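PDB 6Y1W: putative tryptophan halogenase from Xanthomonas campestris pv. campestris, which probably acts as a flavin-dependent halogenase, using reduced FAD to install halogen on an aromatic substrate. Local coordinates for residues A[103-108]-A[144-149]; A[244-249]-A[394-399]; A[272-277]-A[300-305]; A[286-291]-A[318-323]. One frame throughout, in Å; residues are numbered along the deposited sequence.

Contact 1 of 4, residues A[103-108]-A[144-149]. With BUD ((2S,3S)-butane-2,3-diol), chain H.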
# COMPACT_ATOMS: atom_id res chain seq x y z
N HIS A 103 -30.16 -7.38 -9.11
CA HIS A 103 -29.43 -6.12 -9.18
C HIS A 103 -28.72 -5.84 -7.87
O HIS A 103 -29.06 -6.39 -6.83
CB HIS A 103 -30.40 -4.97 -9.49
CG HIS A 103 -31.36 -5.30 -10.59
ND1 HIS A 103 -30.95 -5.83 -11.79
CD2 HIS A 103 -32.71 -5.25 -10.63
CE1 HIS A 103 -32.01 -6.02 -12.57
NE2 HIS A 103 -33.09 -5.68 -11.88
N TYR A 104 -27.72 -4.97 -7.92
CA TYR A 104 -27.08 -4.49 -6.69
C TYR A 104 -26.39 -3.17 -7.03
O TYR A 104 -26.34 -2.77 -8.19
CB TYR A 104 -26.05 -5.52 -6.13
CG TYR A 104 -24.78 -5.61 -6.98
CD1 TYR A 104 -24.73 -6.36 -8.17
CD2 TYR A 104 -23.63 -4.92 -6.61
CE1 TYR A 104 -23.60 -6.41 -8.95
CE2 TYR A 104 -22.51 -4.96 -7.39
CZ TYR A 104 -22.48 -5.70 -8.56
OH TYR A 104 -21.34 -5.74 -9.35
N ILE A 105 -25.86 -2.52 -5.99
CA ILE A 105 -25.12 -1.26 -6.16
C ILE A 105 -23.69 -1.45 -5.66
O ILE A 105 -23.46 -2.00 -4.57
CB ILE A 105 -25.80 -0.10 -5.40
CG1 ILE A 105 -27.17 0.19 -6.03
CG2 ILE A 105 -24.94 1.19 -5.42
CD1 ILE A 105 -28.05 1.06 -5.09
N HIS A 106 -22.73 -0.95 -6.46
CA HIS A 106 -21.34 -0.83 -6.06
C HIS A 106 -21.13 0.64 -5.75
O HIS A 106 -21.02 1.46 -6.67
CB HIS A 106 -20.42 -1.28 -7.19
CG HIS A 106 -18.97 -1.09 -6.89
ND1 HIS A 106 -18.00 -1.14 -7.87
CD2 HIS A 106 -18.33 -0.80 -5.73
CE1 HIS A 106 -16.82 -0.91 -7.32
NE2 HIS A 106 -16.99 -0.69 -6.03
N SER A 107 -21.03 0.97 -4.47
CA SER A 107 -20.94 2.37 -4.06
C SER A 107 -19.53 2.69 -3.62
O SER A 107 -18.70 1.80 -3.38
CB SER A 107 -21.92 2.68 -2.93
OG SER A 107 -21.49 2.11 -1.70
N PHE A 108 -19.26 3.99 -3.48
CA PHE A 108 -18.08 4.43 -2.74
C PHE A 108 -18.32 4.23 -1.25
O PHE A 108 -19.35 3.70 -0.82
CB PHE A 108 -17.78 5.89 -3.07
CG PHE A 108 -17.63 6.17 -4.54
CD1 PHE A 108 -16.88 5.31 -5.35
CD2 PHE A 108 -18.26 7.27 -5.12
CE1 PHE A 108 -16.75 5.57 -6.72
CE2 PHE A 108 -18.16 7.51 -6.49
CZ PHE A 108 -17.40 6.69 -7.28
N ARG A 144 -27.06 4.06 0.22
CA ARG A 144 -28.40 4.56 0.48
C ARG A 144 -28.64 5.90 -0.22
O ARG A 144 -29.76 6.18 -0.67
CB ARG A 144 -28.63 4.68 1.98
CG ARG A 144 -28.75 3.32 2.68
CD ARG A 144 -30.07 2.63 2.35
NE ARG A 144 -31.16 3.44 2.92
CZ ARG A 144 -32.25 3.84 2.27
NH1 ARG A 144 -32.47 3.50 1.01
NH2 ARG A 144 -33.17 4.58 2.92
N ALA A 145 -27.60 6.73 -0.34
CA ALA A 145 -27.76 7.99 -1.07
C ALA A 145 -27.99 7.74 -2.55
O ALA A 145 -28.67 8.53 -3.23
CB ALA A 145 -26.53 8.88 -0.86
N ALA A 146 -27.44 6.65 -3.08
CA ALA A 146 -27.76 6.27 -4.45
C ALA A 146 -29.22 5.87 -4.57
O ALA A 146 -29.90 6.27 -5.51
CB ALA A 146 -26.85 5.12 -4.91
N GLN A 147 -29.71 5.10 -3.60
CA GLN A 147 -31.10 4.64 -3.68
C GLN A 147 -32.08 5.79 -3.57
O GLN A 147 -33.14 5.74 -4.21
CB GLN A 147 -31.39 3.64 -2.57
CG GLN A 147 -30.61 2.36 -2.85
CD GLN A 147 -30.89 1.29 -1.79
OE1 GLN A 147 -31.01 1.58 -0.60
NE2 GLN A 147 -30.94 0.03 -2.23
N GLU A 148 -31.78 6.78 -2.74
CA GLU A 148 -32.75 7.84 -2.45
C GLU A 148 -32.50 9.11 -3.23
O GLU A 148 -33.29 10.06 -3.08
CB GLU A 148 -32.76 8.17 -0.95
CG GLU A 148 -33.06 6.98 -0.03
CD GLU A 148 -34.39 6.34 -0.31
OE1 GLU A 148 -35.30 7.06 -0.81
OE2 GLU A 148 -34.55 5.12 -0.03
N GLY A 149 -31.41 9.20 -3.99
CA GLY A 149 -31.18 10.38 -4.82
C GLY A 149 -30.83 11.63 -4.04
O GLY A 149 -31.28 12.74 -4.41
C1 BUD H . -13.21 3.96 -7.00
O1 BUD H . -14.39 1.90 -6.89
C2 BUD H . -13.17 2.50 -6.54
O2 BUD H . -12.82 1.11 -4.55
C3 BUD H . -12.96 2.44 -5.03
C4 BUD H . -11.70 3.23 -4.67

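Contact 2 of 4, residues A[244-249]-A[394-399]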
# COMPACT_ATOMS: atom_id res chain seq x y z
N LEU A 244 -11.85 -10.36 -22.05
CA LEU A 244 -12.77 -9.23 -22.12
C LEU A 244 -13.21 -9.11 -23.57
O LEU A 244 -12.39 -8.79 -24.43
CB LEU A 244 -12.09 -7.94 -21.62
CG LEU A 244 -11.79 -7.97 -20.10
CD1 LEU A 244 -10.91 -6.74 -19.77
CD2 LEU A 244 -13.13 -7.99 -19.32
N PHE A 245 -14.50 -9.36 -23.83
CA PHE A 245 -14.96 -9.55 -25.20
C PHE A 245 -15.52 -8.29 -25.87
O PHE A 245 -15.69 -8.28 -27.10
CB PHE A 245 -16.05 -10.65 -25.26
CG PHE A 245 -15.67 -11.93 -24.56
CD1 PHE A 245 -14.34 -12.31 -24.40
CD2 PHE A 245 -16.66 -12.75 -24.04
CE1 PHE A 245 -14.01 -13.51 -23.73
CE2 PHE A 245 -16.34 -13.94 -23.39
CZ PHE A 245 -15.03 -14.31 -23.24
N ALA A 246 -15.86 -7.25 -25.11
CA ALA A 246 -16.40 -6.04 -25.73
C ALA A 246 -15.37 -5.33 -26.60
O ALA A 246 -14.18 -5.28 -26.27
CB ALA A 246 -16.89 -5.10 -24.63
N ASP A 247 -15.83 -4.80 -27.73
CA ASP A 247 -14.93 -4.10 -28.65
C ASP A 247 -15.66 -3.00 -29.41
O ASP A 247 -15.03 -2.37 -30.27
CB ASP A 247 -14.31 -5.10 -29.64
CG ASP A 247 -15.35 -5.77 -30.54
OD1 ASP A 247 -16.55 -5.44 -30.49
OD2 ASP A 247 -14.97 -6.69 -31.30
N SER A 248 -16.91 -2.70 -29.05
CA SER A 248 -17.72 -1.77 -29.81
C SER A 248 -18.62 -0.99 -28.85
O SER A 248 -19.00 -1.50 -27.79
CB SER A 248 -18.61 -2.51 -30.81
OG SER A 248 -17.83 -3.32 -31.70
N ALA A 249 -19.00 0.22 -29.25
CA ALA A 249 -20.03 0.91 -28.50
C ALA A 249 -20.85 1.79 -29.44
O ALA A 249 -20.38 2.21 -30.51
CB ALA A 249 -19.45 1.78 -27.38
N LEU A 394 -13.72 -9.56 -13.30
CA LEU A 394 -14.61 -10.05 -12.27
C LEU A 394 -16.08 -9.81 -12.61
O LEU A 394 -16.93 -10.68 -12.39
CB LEU A 394 -14.24 -9.38 -10.95
CG LEU A 394 -15.22 -9.57 -9.82
CD1 LEU A 394 -15.35 -11.05 -9.39
CD2 LEU A 394 -14.80 -8.72 -8.64
N HIS A 395 -16.40 -8.64 -13.17
CA HIS A 395 -17.80 -8.33 -13.47
C HIS A 395 -18.41 -9.32 -14.47
O HIS A 395 -19.61 -9.62 -14.37
CB HIS A 395 -17.91 -6.90 -14.01
CG HIS A 395 -18.05 -5.87 -12.93
ND1 HIS A 395 -19.12 -5.87 -12.05
CD2 HIS A 395 -17.27 -4.81 -12.58
CE1 HIS A 395 -19.00 -4.84 -11.22
NE2 HIS A 395 -17.89 -4.18 -11.52
N TYR A 396 -17.62 -9.79 -15.43
CA TYR A 396 -18.13 -10.72 -16.44
C TYR A 396 -18.08 -12.16 -15.97
O TYR A 396 -18.94 -12.96 -16.36
CB TYR A 396 -17.32 -10.58 -17.74
CG TYR A 396 -17.67 -9.33 -18.50
CD1 TYR A 396 -18.82 -9.28 -19.27
CD2 TYR A 396 -16.84 -8.20 -18.47
CE1 TYR A 396 -19.16 -8.15 -20.00
CE2 TYR A 396 -17.19 -7.05 -19.19
CZ TYR A 396 -18.34 -7.05 -19.96
OH TYR A 396 -18.72 -5.96 -20.70
N HIS A 397 -17.07 -12.52 -15.16
CA HIS A 397 -16.86 -13.92 -14.79
C HIS A 397 -17.73 -14.36 -13.63
O HIS A 397 -18.15 -15.53 -13.59
CB HIS A 397 -15.38 -14.16 -14.43
CG HIS A 397 -15.00 -15.61 -14.31
ND1 HIS A 397 -15.14 -16.49 -15.37
CD2 HIS A 397 -14.45 -16.32 -13.29
CE1 HIS A 397 -14.67 -17.68 -15.00
NE2 HIS A 397 -14.25 -17.61 -13.75
N ALA A 398 -17.99 -13.47 -12.67
CA ALA A 398 -18.82 -13.80 -11.52
C ALA A 398 -20.28 -13.59 -11.91
O ALA A 398 -20.82 -12.49 -11.79
CB ALA A 398 -18.42 -12.97 -10.31
N THR A 399 -20.94 -14.64 -12.41
CA THR A 399 -22.32 -14.46 -12.84
C THR A 399 -23.03 -15.80 -12.75
O THR A 399 -22.39 -16.85 -12.95
CB THR A 399 -22.46 -13.90 -14.28
OG1 THR A 399 -23.86 -13.76 -14.57
CG2 THR A 399 -21.80 -14.83 -15.33

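Contact 3 of 4, residues A[272-277]-A[300-305]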
# COMPACT_ATOMS: atom_id res chain seq x y z
N GLY A 272 -23.58 -7.66 -23.82
CA GLY A 272 -22.96 -6.38 -23.50
C GLY A 272 -23.74 -5.71 -22.40
O GLY A 272 -24.49 -6.36 -21.67
N TRP A 273 -23.55 -4.39 -22.29
CA TRP A 273 -24.20 -3.66 -21.22
C TRP A 273 -24.36 -2.21 -21.62
O TRP A 273 -23.70 -1.74 -22.55
CB TRP A 273 -23.40 -3.79 -19.91
CG TRP A 273 -22.05 -3.13 -19.94
CD1 TRP A 273 -20.90 -3.67 -20.41
CD2 TRP A 273 -21.72 -1.82 -19.46
NE1 TRP A 273 -19.85 -2.76 -20.31
CE2 TRP A 273 -20.34 -1.63 -19.71
CE3 TRP A 273 -22.45 -0.79 -18.86
CZ2 TRP A 273 -19.68 -0.44 -19.37
CZ3 TRP A 273 -21.80 0.38 -18.52
CH2 TRP A 273 -20.43 0.55 -18.77
N MET A 274 -25.23 -1.49 -20.90
CA MET A 274 -25.56 -0.11 -21.27
C MET A 274 -25.23 0.82 -20.11
O MET A 274 -25.54 0.50 -18.96
CB MET A 274 -27.05 0.02 -21.60
CG MET A 274 -27.42 -0.56 -22.98
SD MET A 274 -29.23 -0.80 -23.00
CE MET A 274 -29.52 -2.32 -22.08
N TRP A 275 -24.65 1.98 -20.41
CA TRP A 275 -24.51 3.00 -19.38
C TRP A 275 -25.60 4.06 -19.49
O TRP A 275 -26.12 4.36 -20.58
CB TRP A 275 -23.15 3.72 -19.44
CG TRP A 275 -22.90 4.72 -20.57
CD1 TRP A 275 -23.30 6.05 -20.62
CD2 TRP A 275 -22.11 4.49 -21.74
NE1 TRP A 275 -22.82 6.64 -21.78
CE2 TRP A 275 -22.11 5.70 -22.49
CE3 TRP A 275 -21.43 3.38 -22.25
CZ2 TRP A 275 -21.41 5.83 -23.69
CZ3 TRP A 275 -20.76 3.50 -23.45
CH2 TRP A 275 -20.77 4.72 -24.18
N ARG A 276 -25.90 4.67 -18.34
CA ARG A 276 -26.78 5.84 -18.28
C ARG A 276 -26.18 6.78 -17.25
O ARG A 276 -25.94 6.37 -16.11
CB ARG A 276 -28.21 5.42 -17.89
CG ARG A 276 -29.20 6.57 -18.12
CD ARG A 276 -30.67 6.10 -18.08
NE ARG A 276 -31.56 7.24 -18.37
CZ ARG A 276 -32.01 8.09 -17.45
NH1 ARG A 276 -31.68 7.94 -16.18
NH2 ARG A 276 -32.83 9.11 -17.80
N ILE A 277 -25.85 8.02 -17.66
CA ILE A 277 -25.06 8.94 -16.85
C ILE A 277 -25.78 10.29 -16.80
O ILE A 277 -25.98 10.91 -17.85
CB ILE A 277 -23.66 9.10 -17.46
CG1 ILE A 277 -22.84 7.82 -17.23
CG2 ILE A 277 -22.93 10.35 -16.92
CD1 ILE A 277 -21.56 7.83 -18.10
N ALA A 300 -28.02 -1.40 -31.59
CA ALA A 300 -28.79 -0.16 -31.70
C ALA A 300 -30.23 -0.35 -31.25
O ALA A 300 -30.78 0.50 -30.53
CB ALA A 300 -28.70 0.37 -33.13
N GLN A 301 -30.85 -1.47 -31.63
CA GLN A 301 -32.22 -1.76 -31.21
C GLN A 301 -32.32 -1.87 -29.69
O GLN A 301 -33.27 -1.37 -29.07
CB GLN A 301 -32.71 -3.06 -31.84
CG GLN A 301 -33.04 -3.01 -33.29
CD GLN A 301 -33.34 -4.41 -33.84
OE1 GLN A 301 -32.70 -4.88 -34.78
NE2 GLN A 301 -34.31 -5.09 -33.22
N VAL A 302 -31.39 -2.60 -29.08
CA VAL A 302 -31.43 -2.73 -27.62
C VAL A 302 -31.28 -1.37 -26.96
O VAL A 302 -31.99 -1.04 -26.01
CB VAL A 302 -30.33 -3.70 -27.15
CG1 VAL A 302 -30.18 -3.64 -25.64
CG2 VAL A 302 -30.63 -5.11 -27.60
N LEU A 303 -30.32 -0.57 -27.42
CA LEU A 303 -30.13 0.75 -26.83
C LEU A 303 -31.40 1.58 -26.96
O LEU A 303 -31.89 2.15 -25.98
CB LEU A 303 -28.96 1.44 -27.50
CG LEU A 303 -28.70 2.86 -27.02
CD1 LEU A 303 -28.36 2.79 -25.53
CD2 LEU A 303 -27.55 3.36 -27.83
N GLU A 304 -31.96 1.64 -28.17
CA GLU A 304 -33.19 2.41 -28.39
C GLU A 304 -34.29 1.96 -27.44
O GLU A 304 -35.00 2.79 -26.84
CB GLU A 304 -33.65 2.25 -29.84
CG GLU A 304 -35.03 2.84 -30.08
CD GLU A 304 -35.01 4.35 -30.03
OE1 GLU A 304 -33.92 4.92 -30.25
OE2 GLU A 304 -36.08 4.96 -29.78
N HIS A 305 -34.44 0.64 -27.25
CA HIS A 305 -35.49 0.11 -26.40
C HIS A 305 -35.35 0.59 -24.96
O HIS A 305 -36.35 0.78 -24.27
CB HIS A 305 -35.50 -1.41 -26.48
CG HIS A 305 -36.45 -2.07 -25.52
ND1 HIS A 305 -37.82 -2.12 -25.75
CD2 HIS A 305 -36.23 -2.74 -24.37
CE1 HIS A 305 -38.40 -2.78 -24.75
NE2 HIS A 305 -37.46 -3.16 -23.90

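Contact 4 of 4, residues A[286-291]-A[318-323]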
# COMPACT_ATOMS: atom_id res chain seq x y z
N GLY A 286 -25.15 4.78 -23.57
CA GLY A 286 -24.38 4.04 -24.57
C GLY A 286 -24.56 2.55 -24.34
O GLY A 286 -25.00 2.13 -23.27
N ILE A 287 -24.26 1.76 -25.38
CA ILE A 287 -24.25 0.31 -25.23
C ILE A 287 -22.86 -0.14 -25.61
O ILE A 287 -22.28 0.33 -26.60
CB ILE A 287 -25.36 -0.39 -26.06
CG1 ILE A 287 -25.31 -1.90 -25.80
CG2 ILE A 287 -25.27 -0.11 -27.59
CD1 ILE A 287 -26.65 -2.60 -26.14
N VAL A 288 -22.29 -0.99 -24.77
CA VAL A 288 -20.96 -1.56 -24.94
C VAL A 288 -21.18 -3.01 -25.30
O VAL A 288 -21.88 -3.70 -24.57
CB VAL A 288 -20.18 -1.45 -23.63
CG1 VAL A 288 -18.89 -2.29 -23.68
CG2 VAL A 288 -19.89 0.04 -23.28
N TYR A 289 -20.61 -3.48 -26.41
CA TYR A 289 -20.93 -4.85 -26.81
C TYR A 289 -19.77 -5.48 -27.57
O TYR A 289 -18.77 -4.84 -27.87
CB TYR A 289 -22.22 -4.87 -27.68
CG TYR A 289 -22.08 -4.16 -29.00
CD1 TYR A 289 -22.26 -2.76 -29.11
CD2 TYR A 289 -21.85 -4.87 -30.18
CE1 TYR A 289 -22.15 -2.09 -30.33
CE2 TYR A 289 -21.74 -4.21 -31.40
CZ TYR A 289 -21.89 -2.85 -31.48
OH TYR A 289 -21.76 -2.29 -32.72
N SER A 290 -19.92 -6.77 -27.86
CA SER A 290 -18.90 -7.55 -28.56
C SER A 290 -19.37 -7.87 -29.96
O SER A 290 -20.38 -8.57 -30.13
CB SER A 290 -18.58 -8.85 -27.83
OG SER A 290 -17.65 -9.59 -28.61
N SER A 291 -18.59 -7.42 -30.95
CA SER A 291 -18.87 -7.67 -32.35
C SER A 291 -18.80 -9.16 -32.69
O SER A 291 -19.33 -9.57 -33.72
CB SER A 291 -17.90 -6.90 -33.25
OG SER A 291 -16.56 -7.43 -33.26
N LEU A 318 -18.37 3.57 -31.94
CA LEU A 318 -17.01 3.60 -31.42
C LEU A 318 -16.46 2.19 -31.44
O LEU A 318 -17.22 1.22 -31.30
CB LEU A 318 -16.99 4.12 -29.98
CG LEU A 318 -18.01 5.21 -29.65
CD1 LEU A 318 -18.11 5.50 -28.14
CD2 LEU A 318 -17.66 6.47 -30.42
N ARG A 319 -15.14 2.07 -31.64
CA ARG A 319 -14.44 0.80 -31.56
C ARG A 319 -13.30 0.91 -30.55
O ARG A 319 -12.72 1.98 -30.35
CB ARG A 319 -13.85 0.34 -32.92
CG ARG A 319 -14.90 -0.18 -33.91
CD ARG A 319 -15.66 -1.38 -33.34
NE ARG A 319 -14.82 -2.58 -33.22
CZ ARG A 319 -14.65 -3.46 -34.21
NH1 ARG A 319 -13.86 -4.52 -34.04
NH2 ARG A 319 -15.24 -3.27 -35.39
N PHE A 320 -12.95 -0.22 -29.93
CA PHE A 320 -11.87 -0.21 -28.96
C PHE A 320 -11.49 -1.66 -28.70
O PHE A 320 -12.16 -2.58 -29.17
CB PHE A 320 -12.28 0.48 -27.66
CG PHE A 320 -13.62 0.06 -27.16
CD1 PHE A 320 -13.79 -1.17 -26.57
CD2 PHE A 320 -14.72 0.91 -27.31
CE1 PHE A 320 -15.06 -1.54 -26.09
CE2 PHE A 320 -15.96 0.54 -26.87
CZ PHE A 320 -16.13 -0.70 -26.26
N THR A 321 -10.41 -1.87 -27.95
CA THR A 321 -10.03 -3.23 -27.56
C THR A 321 -9.29 -3.14 -26.23
O THR A 321 -8.52 -2.20 -26.02
CB THR A 321 -9.16 -3.93 -28.64
OG1 THR A 321 -9.01 -5.32 -28.34
CG2 THR A 321 -7.81 -3.26 -28.80
N PRO A 322 -9.55 -4.09 -25.32
CA PRO A 322 -8.95 -4.07 -23.97
C PRO A 322 -7.49 -4.44 -24.06
O PRO A 322 -7.14 -5.47 -24.64
CB PRO A 322 -9.74 -5.13 -23.21
CG PRO A 322 -10.17 -6.11 -24.35
CD PRO A 322 -10.47 -5.23 -25.51
N ASN A 323 -6.63 -3.58 -23.52
CA ASN A 323 -5.19 -3.74 -23.71
C ASN A 323 -4.39 -2.84 -22.77
O ASN A 323 -4.88 -1.85 -22.22
CB ASN A 323 -4.80 -3.43 -25.15
CG ASN A 323 -4.68 -1.93 -25.38
OD1 ASN A 323 -3.62 -1.33 -25.17
ND2 ASN A 323 -5.79 -1.31 -25.75

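Contact 1 of 4, residues A[103-108]-A[144-149]
Ile105 of strand 102-107 and Gln147 of helix 141-148 meet with their side chains at an oblique angle. The touching atom is the methyl CD1 of Ile105, which lies 3.6 Å from Gln147 CG, so the glutamine contributes its aliphatic stem here. Two torsions account for this reach: CG1 of Ile105 stands opposite its carbonyl carbon (chi1 -65°), and chi2 of 164° then extends CD1 toward the helix. The same methyl lies 4.2 Å from Ala146 CB, one residue earlier on the helix.

The amide oxygen of Gln147 is held within its own helix, while NE2 also nears the isoleucine methyl. Arg144 NH1 donates to Gln147 OE1 over 2.9 Å, tilted 30° from the carbonyl plane, and also to Glu148 OE2 at 2.8 Å in a salt bridge that uses the anti lone pair of the carboxylate. Both acceptors lie close to the guanidinium plane, which should restrain its rotation; Arg144 NE pairs with Glu483 of helix 468-486.

On the strand, His106 and Phe108 border a bound butanediol, and His106 ND1 is hydrogen-bonded to Glu347, a predicted tryptophan-binding residue. The arrangement is helix-on-sheet packing at strand 102-107, outermost in the sheet within this chain, beside the probable substrate site of a tryptophan-halogenase fold.

Contact 2 of 4, residues A[244-249]-A[394-399]
Leu244 and Tyr396 join the loop leading into strand 248-254 to the last turn of the long helix 371-397, a buried loop-to-helix contact in the tryptophan-halogenase fold. Tyr396 can be followed outward from the helix. Its CB points toward the loop, and with CG opposite the carbonyl carbon (chi1 -75°) the ring projects from the helix toward the 244-249 loop, where Leu244 meets it. Along one side of the ring, CD2 comes 3.8 Å from Leu244 CD2, and the next carbon, CE2, is 4.2 Å from the same methyl. The methyl approaches the ring obliquely, and the two side chains cross at about a right angle. Leu244 brings CD2 to this place although its CB is directed neither at the helix nor away from it.

Past CZ, the hydroxyl combines apolar and polar surroundings: Ala246 CB sits 4.4 Å from Tyr396 OH, while a hydrogen bond to Glu344 satisfies the oxygen inside the core. Phe406 and Cys410 of helix 405-412 also touch the tyrosine. After Ala246 the chain enters the sheet through a classic beta bulge, where Asp247 and Ser248 both face Tyr289. Within that bulge, Ser248 OG donates to Asp247 OD1 over 2.8 Å, meeting the oxygen from above the carboxylate plane, 50° out of it.

Contact 3 of 4, residues A[272-277]-A[300-305]
Helix 296-306 packs here on strand 272-278 of the mixed sheet, in which strand 283-289 is the neighbour of 272-278. This helix-on-sheet contact has Met274 as the sole residue of 272-277 reaching Val302 and Leu303, and the CA atoms of Met274 and Leu303 are 7.2 Å apart. The methionine first extends from the strand, with CG opposite its carbonyl carbon and chi2 at 163°, then bends at chi3 (-79°), which sets CE beside the Val302 side chain. At the tip, CE lies 3.9 Å from Val302 CG1, and SD is 4.0 Å from that same methyl, so the sulfur and the methyl both rest against one branch of the valine; the two side chains meet obliquely. Nearer the backbone, CG of Met274 packs against Leu303 CD1 at 4.3 Å, while SD approaches Leu303 CA at 4.2 Å. Ile287 of the adjacent strand touches all three residues, and Val302 also borders a bound butanediol together with Tyr289 and Ala299.

No hydrogen bond crosses between the segments. The join therefore depends on dispersion and on burial of apolar surface, with the thioether against the valine and the CG methylene against the leucine. Between these segments the fit rests on side-chain shape, as no directional bond crosses.

Contact 4 of 4, residues A[286-291]-A[318-323]
Apolar contact comes first: Val288 CG1 lies 4.1 Å from Phe320 CZ and meets the phenyl ring at its edge, near the ring plane. The two side chains cross at about a right angle. Phe320 CG occupies the position between the backbone N and the carbonyl carbon (chi1 46°), and from there the ring extends back toward strand 283-289 until its far carbon reaches the valine. CG1 of Val288 is the branch opposite the backbone N (chi1 168°). Phe342 meets the Phe320 ring with the planes about 30° apart, and Leu338, a predicted FAD-binding residue, has its side chain about 6 Å from that of Phe320.

The polar group is looser. Ser291 OG is placed over one face of the Arg319 guanidinium, 4.0 Å from NH1, and this is proximity without a hydrogen bond. Bends at chi2 and chi3 fold the arginine back toward the serine. What connects them is Asp247: its OD2 is hydrogen-bonded to Ser291 OG and forms a long, weak ion pair with Arg319 NH1. The carboxylate should thereby offset the positive charge near this exposed edge.

Backbone contact is indirect, since the nearest CA atoms, those of Val288 and Leu318, are 9.2 Å apart. Strand 248-254 runs between the two segments in the sheet, hydrogen-bonded to strand 283-289 through Ile287 with Leu250 and to strand 316-319 through Ala249 with Leu318. Strand 316-319 is outermost within the chain; on the other flank, 283-289 adjoins strand 272-278, and helix 296-306 packs on Ile287 and Tyr289.

All four contacts reach the same mixed sheet. Within this chain, contact 1 lies at its outermost strand 102-107 and contact 4 at the opposite border, 316-319; both are partly buried and combine an apolar touch with charged groups near solvent. No hydrogen bond crosses any of the four; contacts 2 and 3 are the buried ones, and contact 2 sets a leucine methyl obliquely against an aromatic ring whereas contact 3 uses a thioether against aliphatic branches. Contacts 3 and 4 share the sheet pairing of 272-278 with 283-289, where Trp273 O meets Val288 N at 2.7 Å. Contacts 2 and 4 are joined through strand 248-254, and contact 1 touches contact 2 through Tyr104 and His395.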